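Local atomic coordinates of acetyl-xylan esterase (Streptomyces lividans, PDB entry 2CC0), a protein that probably removes acetyl groups from xylan in plant cell walls, acting as a metal-dependent esterase of carbohydrate esterase family 4. Residues 8-13 against 149-154; 34-39 against 98-103. All coordinates share one frame; numbering follows the deposited sequence.

Interaction 1 (8-13 against 149-154)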
ATOM      1  N   GLY A   8       7.336  -4.377   8.025  1.00  8.68           N
ATOM      2  CA  GLY A   8       6.664  -5.629   7.683  1.00  8.08           C
ATOM      3  C   GLY A   8       7.648  -6.629   7.130  1.00  8.36           C
ATOM      4  O   GLY A   8       7.930  -6.610   5.930  1.00  9.37           O
ATOM      5  N   LEU A   9       8.188  -7.498   7.996  1.00  7.19           N
ATOM      6  CA  LEU A   9       9.022  -8.595   7.486  1.00  6.92           C
ATOM      7  C   LEU A   9       8.116  -9.660   6.920  1.00  7.00           C
ATOM      8  O   LEU A   9       7.147 -10.058   7.575  1.00  7.42           O
ATOM      9  CB  LEU A   9       9.852  -9.208   8.608  1.00  7.66           C
ATOM     10  CG  LEU A   9      10.762  -8.230   9.335  1.00  7.55           C
ATOM     11  CD1 LEU A   9      11.524  -9.004  10.456  1.00 10.60           C
ATOM     12  CD2 LEU A   9      11.743  -7.498   8.409  1.00 11.60           C
ATOM     13  N   THR A  10       8.412 -10.119   5.701  1.00  7.42           N
ATOM     14  CA  THR A  10       7.594 -11.155   5.085  1.00  7.44           C
ATOM     15  C   THR A  10       8.458 -12.220   4.430  1.00  7.95           C
ATOM     16  O   THR A  10       9.567 -11.922   3.968  1.00  9.23           O
ATOM     17  CB  THR A  10       6.598 -10.563   4.028  1.00  8.58           C
ATOM     18  OG1 THR A  10       7.325 -10.166   2.860  1.00  7.84           O
ATOM     19  CG2 THR A  10       5.839  -9.360   4.603  1.00  8.01           C
ATOM     20  N   PHE A  11       7.949 -13.460   4.406  1.00  7.67           N
ATOM     21  CA  PHE A  11       8.659 -14.590   3.790  1.00  7.59           C
ATOM     22  C   PHE A  11       7.703 -15.383   2.913  1.00  8.30           C
ATOM     23  O   PHE A  11       6.706 -15.960   3.406  1.00  8.43           O
ATOM     24  CB  PHE A  11       9.258 -15.506   4.885  1.00  8.17           C
ATOM     25  CG  PHE A  11      10.237 -14.804   5.769  1.00  6.87           C
ATOM     26  CD1 PHE A  11      11.574 -14.710   5.389  1.00  8.76           C
ATOM     27  CD2 PHE A  11       9.820 -14.179   6.961  1.00  6.83           C
ATOM     28  CE1 PHE A  11      12.485 -14.059   6.184  1.00  9.62           C
ATOM     29  CE2 PHE A  11      10.724 -13.519   7.760  1.00  8.57           C
ATOM     30  CZ  PHE A  11      12.071 -13.434   7.364  1.00  8.71           C
ATOM     31  N   ASP A  12       7.990 -15.381   1.610  1.00  8.46           N
ATOM     32  CA  ASP A  12       7.198 -16.120   0.636  1.00  8.85           C
ATOM     33  C   ASP A  12       7.650 -17.574   0.433  1.00  9.32           C
ATOM     34  O   ASP A  12       8.844 -17.904   0.580  1.00  9.39           O
ATOM     35  CB  ASP A  12       7.263 -15.433  -0.724  1.00 11.08           C
ATOM     36  CG  ASP A  12       6.429 -14.164  -0.794  1.00 11.77           C
ATOM     37  OD1 ASP A  12       5.891 -13.707   0.230  1.00 13.07           O
ATOM     38  OD2 ASP A  12       6.349 -13.603  -1.911  1.00 16.01           O
ATOM     39  N   ASP A  13       6.654 -18.405   0.123  1.00  9.10           N
ATOM     40  CA  ASP A  13       6.817 -19.716  -0.547  1.00 10.31           C
ATOM     41  C   ASP A  13       7.012 -20.926   0.343  1.00 11.16           C
ATOM     42  O   ASP A  13       7.387 -22.033  -0.137  1.00 12.94           O
ATOM     43  CB  ASP A  13       7.917 -19.700  -1.616  1.00 10.78           C
ATOM     44  CG  ASP A  13       7.549 -18.884  -2.812  1.00 14.35           C
ATOM     45  OD1 ASP A  13       6.339 -18.823  -3.145  1.00 13.96           O
ATOM     46  OD2 ASP A  13       8.500 -18.329  -3.431  1.00 19.06           O
ATOM     47  N   GLY A 149       6.197   1.561   8.505  1.00 11.18           N
ATOM     48  CA  GLY A 149       5.065   1.183   7.652  1.00 10.06           C
ATOM     49  C   GLY A 149       5.455   0.300   6.485  1.00  9.78           C
ATOM     50  O   GLY A 149       4.581  -0.350   5.894  1.00  9.72           O
ATOM     51  N   GLN A 150       6.750   0.265   6.148  1.00  8.50           N
ATOM     52  CA  GLN A 150       7.167  -0.408   4.931  1.00  9.08           C
ATOM     53  C   GLN A 150       7.365  -1.909   5.046  1.00  8.55           C
ATOM     54  O   GLN A 150       7.705  -2.431   6.118  1.00  9.28           O
ATOM     55  CB  GLN A 150       8.382   0.275   4.336  1.00  8.99           C
ATOM     56  CG  GLN A 150       8.067   1.748   4.056  1.00  9.94           C
ATOM     57  CD  GLN A 150       9.142   2.431   3.246  1.00 11.94           C
ATOM     58  OE1 GLN A 150      10.315   2.407   3.617  1.00 15.76           O
ATOM     59  NE2 GLN A 150       8.742   3.070   2.132  1.00 14.04           N
ATOM     60  N   VAL A 151       7.199  -2.561   3.897  1.00  7.93           N
ATOM     61  CA  VAL A 151       7.157  -4.024   3.796  1.00  8.19           C
ATOM     62  C   VAL A 151       8.312  -4.514   2.913  1.00  8.58           C
ATOM     63  O   VAL A 151       8.540  -3.977   1.831  1.00  8.78           O
ATOM     64  CB  VAL A 151       5.812  -4.451   3.178  1.00  7.99           C
ATOM     65  CG1 VAL A 151       5.806  -5.916   2.877  1.00  8.23           C
ATOM     66  CG2 VAL A 151       4.606  -4.075   4.073  1.00  9.96           C
ATOM     67  N   ILE A 152       9.027  -5.547   3.371  1.00  8.35           N
ATOM     68  CA  ILE A 152      10.117  -6.129   2.581  1.00  9.24           C
ATOM     69  C   ILE A 152       9.778  -7.570   2.150  1.00  9.33           C
ATOM     70  O   ILE A 152       9.285  -8.356   2.961  1.00  8.87           O
ATOM     71  CB  ILE A 152      11.480  -6.109   3.348  1.00  9.36           C
ATOM     72  CG1 ILE A 152      12.595  -6.674   2.449  1.00  9.47           C
ATOM     73  CG2 ILE A 152      11.373  -6.845   4.700  1.00 10.16           C
ATOM     74  CD1 ILE A 152      14.009  -6.286   2.874  1.00 11.36           C
ATOM     75  N   LEU A 153      10.049  -7.877   0.879  1.00  8.58           N
ATOM     76  CA  LEU A 153       9.939  -9.222   0.335  1.00  8.38           C
ATOM     77  C   LEU A 153      11.189 -10.053   0.628  1.00  8.79           C
ATOM     78  O   LEU A 153      12.307  -9.719   0.186  1.00  8.85           O
ATOM     79  CB  LEU A 153       9.736  -9.146  -1.188  1.00  8.18           C
ATOM     80  CG  LEU A 153       9.809 -10.477  -1.945  1.00  8.86           C
ATOM     81  CD1 LEU A 153       8.652 -11.413  -1.521  1.00  9.87           C
ATOM     82  CD2 LEU A 153       9.817 -10.240  -3.458  1.00  9.91           C
ATOM     83  N   MET A 154      10.991 -11.157   1.367  1.00  8.68           N
ATOM     84  CA  MET A 154      12.032 -12.178   1.513  1.00  9.91           C
ATOM     85  C   MET A 154      11.366 -13.527   1.254  1.00  9.32           C
ATOM     86  O   MET A 154      10.146 -13.586   1.103  1.00  8.43           O
ATOM     87  CB  MET A 154      12.671 -12.122   2.910  1.00  9.60           C
ATOM     88  CG  MET A 154      13.504 -10.854   3.108  1.00 10.53           C
ATOM     89  SD  MET A 154      14.263 -10.799   4.733  1.00 13.56           S
ATOM     90  CE  MET A 154      12.793 -10.414   5.695  1.00 13.24           C
TER
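G8 and I152 join two neighbouring parallel strands, 5-12 and 151-155, in the buried sheet of the deformed (beta/alpha) barrel found in family 4 carbohydrate esterases. The strand axes approach to 4.9 Å. The backbone ladder is firm at its ends: G8 N donates to Q150 O at 2.7 Å, I152 N to G8 O, and D12 N to M154 O at 2.9 Å. In the middle, the bonds from T10 N to I152 O and from M154 N to T10 O are bent and weak.

The side chain of T10 reinforces this weaker part. With its hydroxyl lying between the backbone N and the carbonyl carbon (chi1 73°), OG1 donates to I152 O at 2.7 Å, while R100 NH1 probably donates a hydrogen bond to OG1 as well. A valine here would remove the hydroxyl and would probably leave I152 O with the weak T10 N bond as its tie to this strand, and R100 NH1 without one of its partners.

Apolar contacts gather on the face carrying L9, F11, I152 and M154. L9 CD2 lies 3.8 Å from I152 CG2, the two side chains running side by side. M154, bent at its last torsion (chi3 -74°), runs alongside F11 in an oblique Met-aromatic contact, with M154 SD 4.9 Å from the F11 ring centroid and M154 CE 3.5 Å from F11 CZ.

Near the C-terminal end of the pair, D12, whose OD1 forms a salt bridge with R100, crosses L153 at about a right angle, and L153 CD1 comes to 3.2 Å from D12 OD2.

Interaction 2 (34-39 against 98-103); sequences TMFNQG and LFRPPY. With ACT (acetate ion), chain D.
R100 lays its guanidinium flat on the ring of F36, a buried cation-pi stack with the group centres 4.3 Å apart and the planes 25° from each other. The arginine chain arches across a single face of the ring. R100 CB lies above the ring plane just outside the rim, 3.4 Å from F36 CD2; the chain leaves CB with CG anti to the backbone N, then bends at chi3 (-81°), which brings R100 NH1 above another part of the rim, 3.6 Å from F36 CD1. Polar partners fix the rotation of the guanidinium: NE and NH2 bond to V122 O and I123 O, with D12, and probably T10, holding NH1.

L98 extends the apolar contact, its CB 4.1 Å from F36 CE2. Beyond R100 the backbone turns around a bound acetate, probably from the crystallisation liquor, whose O accepts an almost straight bond (176°) from Y103 N at 2.8 Å. This is consistent with a pocket for the acetyl group. R100 O also bonds to H62 ND1, a second-shell tie to a zinc ligand.

F36 lies on strand 34-37, between strands 5-12 and 58-61, while strand 98-99 pairs with 120-121 and turns F99 away toward helix 108-116.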
ATOM      1  N   THR A  34       5.249 -12.088   8.575  1.00  6.57           N
ATOM      2  CA  THR A  34       4.133 -12.660   7.853  1.00  6.76           C
ATOM      3  C   THR A  34       4.636 -13.652   6.821  1.00  6.83           C
ATOM      4  O   THR A  34       5.482 -13.308   5.974  1.00  6.54           O
ATOM      5  CB  THR A  34       3.273 -11.559   7.162  1.00  7.30           C
ATOM      6  OG1 THR A  34       2.837 -10.650   8.153  1.00  8.17           O
ATOM      7  CG2 THR A  34       2.030 -12.209   6.516  1.00  8.48           C
ATOM      8  N   MET A  35       4.132 -14.882   6.922  1.00  6.74           N
ATOM      9  CA  MET A  35       4.553 -15.994   6.031  1.00  7.39           C
ATOM     10  C   MET A  35       3.489 -16.141   4.946  1.00  7.02           C
ATOM     11  O   MET A  35       2.344 -16.551   5.252  1.00  7.17           O
ATOM     12  CB  MET A  35       4.696 -17.314   6.814  1.00  8.49           C
ATOM     13  CG  MET A  35       5.321 -17.156   8.228  1.00 11.33           C
ATOM     14  SD  MET A  35       6.893 -16.269   8.246  1.00 12.42           S
ATOM     15  CE  MET A  35       8.042 -17.578   7.851  1.00 15.90           C
ATOM     16  N   PHE A  36       3.871 -15.825   3.692  1.00  6.67           N
ATOM     17  CA  PHE A  36       2.949 -15.944   2.547  1.00  6.20           C
ATOM     18  C   PHE A  36       3.138 -17.351   1.975  1.00  7.01           C
ATOM     19  O   PHE A  36       4.021 -17.588   1.138  1.00  6.83           O
ATOM     20  CB  PHE A  36       3.214 -14.850   1.513  1.00  6.38           C
ATOM     21  CG  PHE A  36       2.687 -13.511   1.927  1.00  5.79           C
ATOM     22  CD1 PHE A  36       3.464 -12.665   2.735  1.00  7.11           C
ATOM     23  CD2 PHE A  36       1.396 -13.101   1.543  1.00  7.92           C
ATOM     24  CE1 PHE A  36       2.954 -11.412   3.126  1.00  7.70           C
ATOM     25  CE2 PHE A  36       0.904 -11.851   1.935  1.00  7.25           C
ATOM     26  CZ  PHE A  36       1.676 -11.025   2.720  1.00  7.77           C
ATOM     27  N   ASN A  37       2.345 -18.283   2.507  1.00  6.98           N
ATOM     28  CA  ASN A  37       2.461 -19.709   2.131  1.00  6.67           C
ATOM     29  C   ASN A  37       1.763 -20.025   0.809  1.00  7.46           C
ATOM     30  O   ASN A  37       0.685 -19.483   0.516  1.00  8.00           O
ATOM     31  CB  ASN A  37       1.819 -20.607   3.204  1.00  7.43           C
ATOM     32  CG  ASN A  37       2.603 -20.662   4.520  1.00  7.17           C
ATOM     33  OD1 ASN A  37       3.770 -20.207   4.660  1.00 10.54           O
ATOM     34  ND2 ASN A  37       1.990 -21.291   5.472  1.00  7.27           N
ATOM     35  N   GLN A  38       2.315 -20.980   0.056  1.00  7.50           N
ATOM     36  CA  GLN A  38       1.546 -21.558  -1.060  1.00  7.55           C
ATOM     37  C   GLN A  38       0.588 -22.610  -0.505  1.00  7.87           C
ATOM     38  O   GLN A  38       0.966 -23.407   0.371  1.00  8.80           O
ATOM     39  CB  GLN A  38       2.459 -22.242  -2.075  1.00  8.23           C
ATOM     40  CG  GLN A  38       3.334 -21.236  -2.843  1.00  6.86           C
ATOM     41  CD  GLN A  38       4.108 -21.893  -3.942  1.00  9.45           C
ATOM     42  OE1 GLN A  38       3.635 -22.859  -4.537  1.00 11.76           O
ATOM     43  NE2 GLN A  38       5.298 -21.379  -4.224  1.00 10.76           N
ATOM     44  N   GLY A  39      -0.628 -22.629  -1.035  1.00  8.05           N
ATOM     45  CA  GLY A  39      -1.632 -23.617  -0.563  1.00  7.81           C
ATOM     46  C   GLY A  39      -1.132 -25.058  -0.682  1.00  7.99           C
ATOM     47  O   GLY A  39      -1.340 -25.874   0.226  1.00  9.49           O
ATOM     48  N   LEU A  98      -4.690 -11.527   4.103  1.00  7.69           N
ATOM     49  CA  LEU A  98      -3.707 -10.931   3.176  1.00  6.61           C
ATOM     50  C   LEU A  98      -3.346 -11.889   2.049  1.00  7.04           C
ATOM     51  O   LEU A  98      -3.234 -13.099   2.262  1.00  8.24           O
ATOM     52  CB  LEU A  98      -2.415 -10.577   3.917  1.00  7.11           C
ATOM     53  CG  LEU A  98      -2.567  -9.721   5.184  1.00  7.26           C
ATOM     54  CD1 LEU A  98      -1.218  -9.572   5.837  1.00 10.38           C
ATOM     55  CD2 LEU A  98      -3.225  -8.359   4.871  1.00  8.37           C
ATOM     56  N   PHE A  99      -3.142 -11.338   0.852  1.00  6.80           N
ATOM     57  CA  PHE A  99      -2.776 -12.137  -0.308  1.00  7.32           C
ATOM     58  C   PHE A  99      -1.658 -11.441  -1.049  1.00  7.69           C
ATOM     59  O   PHE A  99      -1.747 -10.239  -1.321  1.00  8.85           O
ATOM     60  CB  PHE A  99      -3.998 -12.276  -1.238  1.00  8.06           C
ATOM     61  CG  PHE A  99      -3.665 -12.894  -2.589  1.00  7.58           C
ATOM     62  CD1 PHE A  99      -3.425 -14.265  -2.701  1.00  8.87           C
ATOM     63  CD2 PHE A  99      -3.560 -12.082  -3.736  1.00  9.19           C
ATOM     64  CE1 PHE A  99      -3.093 -14.815  -3.954  1.00 10.16           C
ATOM     65  CE2 PHE A  99      -3.224 -12.614  -4.985  1.00  8.78           C
ATOM     66  CZ  PHE A  99      -2.994 -14.004  -5.097  1.00  9.43           C
ATOM     67  N   ARG A 100      -0.605 -12.185  -1.389  1.00  6.41           N
ATOM     68  CA  ARG A 100       0.452 -11.606  -2.233  1.00  6.33           C
ATOM     69  C   ARG A 100       0.429 -12.321  -3.575  1.00  7.50           C
ATOM     70  O   ARG A 100       0.581 -13.556  -3.623  1.00  7.35           O
ATOM     71  CB  ARG A 100       1.838 -11.737  -1.580  1.00  7.20           C
ATOM     72  CG  ARG A 100       2.965 -11.229  -2.484  1.00  8.38           C
ATOM     73  CD  ARG A 100       4.237 -11.216  -1.683  1.00  8.68           C
ATOM     74  NE  ARG A 100       4.338 -10.019  -0.837  1.00  9.47           N
ATOM     75  CZ  ARG A 100       5.153  -9.942   0.218  1.00  9.32           C
ATOM     76  NH1 ARG A 100       5.871 -11.011   0.572  1.00  9.50           N
ATOM     77  NH2 ARG A 100       5.228  -8.820   0.915  1.00 11.10           N
ATOM     78  N   PRO A 101       0.219 -11.572  -4.673  1.00  8.58           N
ATOM     79  CA  PRO A 101       0.191 -12.246  -5.967  1.00  9.08           C
ATOM     80  C   PRO A 101       1.588 -12.804  -6.278  1.00  9.60           C
ATOM     81  O   PRO A 101       2.600 -12.125  -6.052  1.00 10.06           O
ATOM     82  CB  PRO A 101      -0.103 -11.105  -6.956  1.00 10.20           C
ATOM     83  CG  PRO A 101      -0.680  -9.992  -6.138  1.00 11.04           C
ATOM     84  CD  PRO A 101       0.032 -10.112  -4.799  1.00 10.20           C
ATOM     85  N   PRO A 102       1.654 -14.039  -6.797  1.00 10.27           N
ATOM     86  CA  PRO A 102       2.941 -14.502  -7.315  1.00 10.43           C
ATOM     87  C   PRO A 102       3.527 -13.472  -8.302  1.00 10.21           C
ATOM     88  O   PRO A 102       2.804 -12.932  -9.156  1.00  9.48           O
ATOM     89  CB  PRO A 102       2.560 -15.801  -8.043  1.00 11.27           C
ATOM     90  CG  PRO A 102       1.352 -16.334  -7.280  1.00 10.97           C
ATOM     91  CD  PRO A 102       0.597 -15.070  -6.882  1.00 10.79           C
ATOM     92  N   TYR A 103       4.823 -13.202  -8.178  1.00 10.07           N
ATOM     93  CA  TYR A 103       5.581 -12.283  -9.102  1.00 10.34           C
ATOM     94  C   TYR A 103       5.125 -10.840  -8.948  1.00 11.67           C
ATOM     95  O   TYR A 103       5.523  -9.997  -9.745  1.00 12.02           O
ATOM     96  CB  TYR A 103       5.441 -12.700 -10.581  1.00 11.48           C
ATOM     97  CG  TYR A 103       5.687 -14.183 -10.771  1.00 10.92           C
ATOM     98  CD1 TYR A 103       6.985 -14.705 -10.703  1.00 12.99           C
ATOM     99  CD2 TYR A 103       4.627 -15.064 -10.940  1.00 11.46           C
ATOM    100  CE1 TYR A 103       7.211 -16.082 -10.846  1.00 12.69           C
ATOM    101  CE2 TYR A 103       4.837 -16.453 -11.091  1.00 12.39           C
ATOM    102  CZ  TYR A 103       6.137 -16.951 -11.035  1.00 12.35           C
ATOM    103  OH  TYR A 103       6.343 -18.312 -11.164  1.00 15.11           O
TER
HETATM  104  C   ACT D 201       6.494 -13.736  -5.004  0.50 11.49           C
HETATM  105  O   ACT D 201       6.346 -14.364  -6.079  0.50 11.03           O
HETATM  106  OXT ACT D 201       7.109 -14.315  -4.061  0.50 11.77           O
HETATM  107  CH3 ACT D 201       5.945 -12.350  -4.850  0.50 12.03           C

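R100 of interaction 2 reaches directly into interaction 1: its NH1 forms a salt bridge with D12 OD1 at 2.7 Å and probably a hydrogen bond with T10 OG1 at 2.8 Å. Strands 5-12 and 34-37 are neighbours in the same sheet, and the 34-39/98-103 contact is nested in the chain loop closed by 8-13/149-154. Together they frame the metal site, where D13, H62 and H66 bind zinc. At their nearest atoms, the side chain of D12 is about 4 Å and that of R100 about 6 Å from the metal, consistent with a second-shell arginine that holds D12 in place beside the zinc.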